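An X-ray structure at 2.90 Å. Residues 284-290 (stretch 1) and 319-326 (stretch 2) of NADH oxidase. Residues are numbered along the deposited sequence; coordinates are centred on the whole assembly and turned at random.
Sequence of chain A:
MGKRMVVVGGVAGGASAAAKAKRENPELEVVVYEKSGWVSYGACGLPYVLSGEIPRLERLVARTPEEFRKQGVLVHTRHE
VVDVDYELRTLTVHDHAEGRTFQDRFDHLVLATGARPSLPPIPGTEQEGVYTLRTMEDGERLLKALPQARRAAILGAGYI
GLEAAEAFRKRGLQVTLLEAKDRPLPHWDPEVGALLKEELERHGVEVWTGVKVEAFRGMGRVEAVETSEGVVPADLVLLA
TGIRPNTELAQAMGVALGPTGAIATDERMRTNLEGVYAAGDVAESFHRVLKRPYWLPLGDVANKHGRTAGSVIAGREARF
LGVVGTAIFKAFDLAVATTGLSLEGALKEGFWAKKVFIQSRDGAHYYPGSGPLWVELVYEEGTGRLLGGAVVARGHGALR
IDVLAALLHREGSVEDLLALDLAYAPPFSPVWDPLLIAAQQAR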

# COMPACT_ATOMS: atom_id res chain seq x y z
N GLU A 284 -3.93 24.69 -12.77
CA GLU A 284 -4.50 24.48 -11.45
C GLU A 284 -5.33 23.21 -11.48
O GLU A 284 -5.77 22.77 -12.52
CB GLU A 284 -5.48 25.58 -11.07
CG GLU A 284 -4.96 26.95 -10.97
CD GLU A 284 -6.03 27.96 -10.54
OE1 GLU A 284 -5.64 28.89 -9.77
OE2 GLU A 284 -7.24 27.82 -10.96
N SER A 285 -5.57 22.61 -10.32
CA SER A 285 -6.44 21.45 -10.19
C SER A 285 -7.36 21.69 -8.99
O SER A 285 -7.03 22.47 -8.08
CB SER A 285 -5.66 20.15 -10.00
OG SER A 285 -4.63 19.93 -10.96
N PHE A 286 -8.51 21.03 -8.99
CA PHE A 286 -9.44 21.22 -7.87
C PHE A 286 -9.10 20.40 -6.68
O PHE A 286 -9.03 19.21 -6.78
CB PHE A 286 -10.82 20.86 -8.29
CG PHE A 286 -11.86 21.01 -7.23
CD1 PHE A 286 -12.34 22.25 -6.85
CD2 PHE A 286 -12.47 19.90 -6.69
CE1 PHE A 286 -13.36 22.38 -5.91
CE2 PHE A 286 -13.49 20.05 -5.79
CZ PHE A 286 -13.92 21.30 -5.40
N HIS A 287 -8.87 21.03 -5.56
CA HIS A 287 -8.53 20.24 -4.38
C HIS A 287 -9.73 19.77 -3.67
O HIS A 287 -10.53 20.55 -3.23
CB HIS A 287 -7.72 21.04 -3.43
CG HIS A 287 -7.00 20.23 -2.40
ND1 HIS A 287 -5.63 20.18 -2.32
CD2 HIS A 287 -7.47 19.50 -1.38
CE1 HIS A 287 -5.28 19.42 -1.31
NE2 HIS A 287 -6.38 18.98 -0.73
N ARG A 288 -9.85 18.49 -3.52
CA ARG A 288 -11.08 17.96 -2.93
C ARG A 288 -11.33 18.11 -1.43
O ARG A 288 -12.49 17.97 -1.05
CB ARG A 288 -11.31 16.51 -3.35
CG ARG A 288 -11.55 16.41 -4.81
CD ARG A 288 -11.56 15.02 -5.36
NE ARG A 288 -12.72 14.23 -4.96
CZ ARG A 288 -13.88 14.17 -5.59
NH1 ARG A 288 -14.12 14.84 -6.70
NH2 ARG A 288 -14.80 13.42 -5.10
N VAL A 289 -10.28 18.35 -0.63
CA VAL A 289 -10.39 18.63 0.78
C VAL A 289 -10.68 20.08 0.93
O VAL A 289 -11.66 20.41 1.58
CB VAL A 289 -9.14 18.23 1.54
CG1 VAL A 289 -9.37 18.34 3.01
CG2 VAL A 289 -8.73 16.81 1.15
N LEU A 290 -9.88 20.95 0.29
CA LEU A 290 -10.03 22.38 0.46
C LEU A 290 -11.23 22.93 -0.28
O LEU A 290 -11.71 24.00 0.03
CB LEU A 290 -8.79 23.09 0.01
CG LEU A 290 -7.52 22.85 0.80
CD1 LEU A 290 -6.32 23.32 -0.02
CD2 LEU A 290 -7.70 23.57 2.04
N ARG A 319 -13.75 13.47 -17.81
CA ARG A 319 -13.72 14.62 -16.90
C ARG A 319 -12.56 14.40 -15.92
O ARG A 319 -12.23 13.28 -15.67
CB ARG A 319 -15.01 14.79 -16.17
CG ARG A 319 -16.13 15.21 -16.99
CD ARG A 319 -17.32 15.85 -16.22
NE ARG A 319 -17.93 16.78 -17.13
CZ ARG A 319 -18.12 18.06 -16.91
NH1 ARG A 319 -17.79 18.57 -15.76
NH2 ARG A 319 -18.63 18.85 -17.85
N PHE A 320 -11.87 15.45 -15.49
CA PHE A 320 -10.87 15.38 -14.44
C PHE A 320 -11.47 15.91 -13.13
O PHE A 320 -11.85 17.09 -13.05
CB PHE A 320 -9.61 16.13 -14.80
CG PHE A 320 -8.59 16.13 -13.71
CD1 PHE A 320 -7.93 14.96 -13.36
CD2 PHE A 320 -8.27 17.30 -13.00
CE1 PHE A 320 -6.99 14.94 -12.34
CE2 PHE A 320 -7.30 17.28 -11.98
CZ PHE A 320 -6.68 16.12 -11.66
N LEU A 321 -11.56 15.04 -12.12
CA LEU A 321 -12.33 15.34 -10.95
C LEU A 321 -11.64 15.82 -9.73
O LEU A 321 -12.29 16.03 -8.74
CB LEU A 321 -13.13 14.13 -10.59
CG LEU A 321 -14.17 13.70 -11.63
CD1 LEU A 321 -14.96 12.57 -11.07
CD2 LEU A 321 -15.17 14.75 -11.89
N GLY A 322 -10.35 15.99 -9.79
CA GLY A 322 -9.66 16.62 -8.70
C GLY A 322 -8.46 15.90 -8.14
O GLY A 322 -8.13 14.80 -8.57
N VAL A 323 -7.81 16.53 -7.17
CA VAL A 323 -6.77 15.88 -6.42
C VAL A 323 -7.00 16.10 -4.92
O VAL A 323 -7.84 16.86 -4.45
CB VAL A 323 -5.43 16.42 -6.83
CG1 VAL A 323 -5.29 16.28 -8.29
CG2 VAL A 323 -5.30 17.92 -6.41
N VAL A 324 -6.20 15.40 -4.18
CA VAL A 324 -6.28 15.51 -2.78
C VAL A 324 -4.87 15.87 -2.17
O VAL A 324 -4.72 16.21 -0.98
CB VAL A 324 -6.92 14.23 -2.36
CG1 VAL A 324 -6.07 13.47 -1.46
CG2 VAL A 324 -8.18 14.51 -1.80
N GLY A 325 -3.83 15.82 -3.01
CA GLY A 325 -2.47 16.14 -2.60
C GLY A 325 -1.53 14.99 -2.29
O GLY A 325 -0.56 15.21 -1.61
N THR A 326 -1.80 13.79 -2.78
CA THR A 326 -0.93 12.65 -2.46
C THR A 326 0.45 12.78 -3.08
O THR A 326 0.52 13.09 -4.26
CB THR A 326 -1.56 11.34 -2.91
OG1 THR A 326 -2.94 11.30 -2.49
CG2 THR A 326 -0.83 10.19 -2.43

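The contact between residues 284-290 and 319-326 of NADH oxidase is a small backbone-led junction, in which a single beta bridge fixes the register, with one arginine side chain and a few apolar groups around it, and glycine leaving room at G322, where the backbones come closest. It illustrates a general principle: a segment without regular structure, here the second stretch, can still be paired through its backbone when a few main-chain polar groups meet in good alignment.

The bridge pairs H287 with V323, whose CA atoms lie 5.1 Å apart. Its two hydrogen bonds are made by the neighbours of H287 and converge on V323 alone. V323 N donates to F286 O at 3.0 Å, and R288 N donates to V323 O at 2.7 Å; the angles at hydrogen, 163° and 174°, are close to linear, as the directionality of amide bonding favours. Between these two bonds, H287 CA sits 3.5 Å from V323 O, a CA-H...O contact that adds a weaker polarized hydrogen to a carbonyl already engaged by an amide. The arrangement does not extend into a ladder. The touching parts run 57° apart, and the second stretch has no regular helix or strand.

R288 ties the backbone pairing to a side-chain contact. While its amide binds V323, its NH1 donates to L321 O at 3.0 Å, with the carbonyl at the edge of the guanidinium and near its plane, where the N-H bonds point. One residue thus satisfies two carbonyl groups of the other stretch, and its NE and NH2 are hydrogen-bonded elsewhere in the structure.

To reach L321, the arginine passes over G322, and here the absence of a side chain matters. R288 CD approaches G322 CA to 4.2 Å, and F286 O lies 3.3 Å from the same G322 CA. An ideal CB on G322 would fall 2.9 Å from R288 CG and 3.0 Å from F286 O, both clashes. The backbone angles of G322, 129/178, independently call for glycine, since a CB would also be jammed against the preceding carbonyl oxygen.

H287 shows how a side chain can leave in one direction and return at its tip. Its CA-to-CB bond points away from the second stretch, yet the end of the imidazole comes nearer, with V323 O and V324 CA over one face of the ring. H287 NE2 is 3.2 Å from V324 O, but the angle is too poor for a hydrogen bond. G325, another glycine with backbone angles that require one, lies close to the same ring.

Apolar contacts complete the interface. S285 CB meets the edge of the F320 ring, 3.9 Å from F320 CE2, and also approaches V323 CG2 at 4.2 Å. Farther along, V289 CG2 packs against V324 CG2 at 3.8 Å, and R288 CB lies 4.0 Å from that same V324 CG2, so the aliphatic base of the arginine joins the valine contact. Altogether 435 Å² is buried, counting both sides.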